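SA0254 protein (Staphylococcus aureus subsp. aureus, PDB 2OOI) probably serves as the effector-sensing UTRA domain of a GntR/HutC-type transcription regulator, binding a small molecule that modulates its DNA binding. Local coordinates at residues V148-Y151 with R152-Q155. Sequence-based numbering, arbitrary orientation.
Sequences VFHY and RHAQ
The imidazoles of His150 and His153 stack face to face, centroids 3.8 Å apart and planes only 6° from parallel, with His153 ND1 over the middle of the His150 ring. The backbone of Arg152 borders that ring at its edge. A second layer forms where Arg152 runs alongside Tyr151: its CG sits over one phenol face, 3.9 Å from the ring centroid, as a CH-pi contact. The extended arginine chain then carries NE to Tyr151 OH, a 3.2 Å hydrogen bond bent to 137° at the hydrogen, while a water links the same hydroxyl to Arg152 NH2. Tyr151 CG stands between its own backbone N and carbonyl carbon (chi1 84°), which folds the phenol back over the following residue although CB leads away from it. Deeper in, Ala154 CB meets Phe149 CD2 at 3.8 Å; edge-to-face rings of Tyr130 and Phe156 hold the phenylalanine.

A backbone turn brings His150 to His153 and Phe149 to Ala154, three and five residues on, whereas Tyr151 and Arg152 are neighbours in sequence. Ala154 N donates weakly to His150 O (3.2 Å), and a water donates to both Tyr151 O and Ala154 O, at 2.6 Å each. His153 ND1 is tied to Val62 O on the neighbouring strand 61-71, fixing the outer imidazole, while Gln155 OE1 bonds Asn107 of the second subunit. The helical backbone angles of Tyr151, Arg152 and His153 within this i to i+4 bond make a single right-handed alpha-turn, which takes the chain from strand 141-150 of the antiparallel UTRA sheet to strand 156-160, paired with the N-terminal strand 3-4.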
# COMPACT_ATOMS: atom_id res chain seq x y z
N VAL B 148 -9.75 6.03 6.03
CA VAL B 148 -10.13 4.61 6.15
C VAL B 148 -10.88 4.19 4.88
O VAL B 148 -11.89 4.76 4.52
CB VAL B 148 -10.76 4.25 7.55
CG1 VAL B 148 -11.21 2.85 7.56
CG2 VAL B 148 -9.88 4.55 8.69
N PHE B 149 -10.29 3.22 4.18
CA PHE B 149 -10.79 2.77 2.89
C PHE B 149 -11.81 1.64 2.99
O PHE B 149 -11.72 0.74 3.84
CB PHE B 149 -9.63 2.28 2.02
CG PHE B 149 -8.77 3.39 1.46
CD1 PHE B 149 -7.60 3.76 2.08
CD2 PHE B 149 -9.14 4.04 0.29
CE1 PHE B 149 -6.81 4.78 1.55
CE2 PHE B 149 -8.36 5.05 -0.24
CZ PHE B 149 -7.19 5.41 0.39
N HIS B 150 -12.79 1.71 2.10
CA HIS B 150 -13.73 0.61 1.85
C HIS B 150 -12.95 -0.54 1.23
O HIS B 150 -12.32 -0.37 0.20
CB HIS B 150 -14.80 1.11 0.87
CG HIS B 150 -15.91 0.13 0.66
ND1 HIS B 150 -17.19 0.35 1.13
CD2 HIS B 150 -15.92 -1.08 0.06
CE1 HIS B 150 -17.95 -0.68 0.81
NE2 HIS B 150 -17.20 -1.57 0.17
N TYR B 151 -12.98 -1.72 1.84
CA TYR B 151 -12.07 -2.77 1.41
C TYR B 151 -12.35 -3.41 0.06
O TYR B 151 -11.42 -3.94 -0.56
CB TYR B 151 -11.91 -3.84 2.48
CG TYR B 151 -12.96 -4.90 2.49
CD1 TYR B 151 -12.69 -6.15 1.97
CD2 TYR B 151 -14.21 -4.66 3.04
CE1 TYR B 151 -13.66 -7.12 1.97
CE2 TYR B 151 -15.16 -5.63 3.06
CZ TYR B 151 -14.88 -6.86 2.52
OH TYR B 151 -15.82 -7.85 2.53
N ARG B 152 -13.60 -3.38 -0.39
CA ARG B 152 -13.97 -3.90 -1.71
C ARG B 152 -13.75 -2.88 -2.82
O ARG B 152 -13.27 -3.22 -3.89
CB ARG B 152 -15.42 -4.38 -1.76
CG ARG B 152 -15.73 -5.60 -0.92
CD ARG B 152 -17.23 -6.03 -0.98
NE ARG B 152 -17.47 -7.20 -0.13
CZ ARG B 152 -18.65 -7.80 0.12
NH1 ARG B 152 -19.80 -7.43 -0.48
NH2 ARG B 152 -18.67 -8.84 0.96
N HIS B 153 -14.07 -1.63 -2.56
CA HIS B 153 -14.09 -0.62 -3.59
C HIS B 153 -12.70 -0.05 -3.85
O HIS B 153 -12.51 0.58 -4.87
CB HIS B 153 -15.04 0.52 -3.22
CG HIS B 153 -16.49 0.15 -3.21
ND1 HIS B 153 -17.47 0.96 -2.69
CD2 HIS B 153 -17.12 -0.99 -3.60
CE1 HIS B 153 -18.64 0.36 -2.78
NE2 HIS B 153 -18.46 -0.83 -3.33
N ALA B 154 -11.75 -0.26 -2.93
CA ALA B 154 -10.40 0.32 -3.05
C ALA B 154 -9.40 -0.75 -3.44
O ALA B 154 -9.24 -1.75 -2.74
CB ALA B 154 -9.97 0.98 -1.74
N GLN B 155 -8.72 -0.53 -4.57
CA GLN B 155 -7.78 -1.51 -5.15
C GLN B 155 -6.57 -0.71 -5.64
O GLN B 155 -6.71 0.20 -6.42
CB GLN B 155 -8.45 -2.27 -6.30
CG GLN B 155 -9.84 -2.93 -5.97
CD GLN B 155 -9.73 -4.38 -5.42
OE1 GLN B 155 -9.14 -5.26 -6.04
NE2 GLN B 155 -10.33 -4.60 -4.24
O HOH W 1 -8.94 -3.07 -0.57
O HOH W 2 -16.33 -10.66 1.73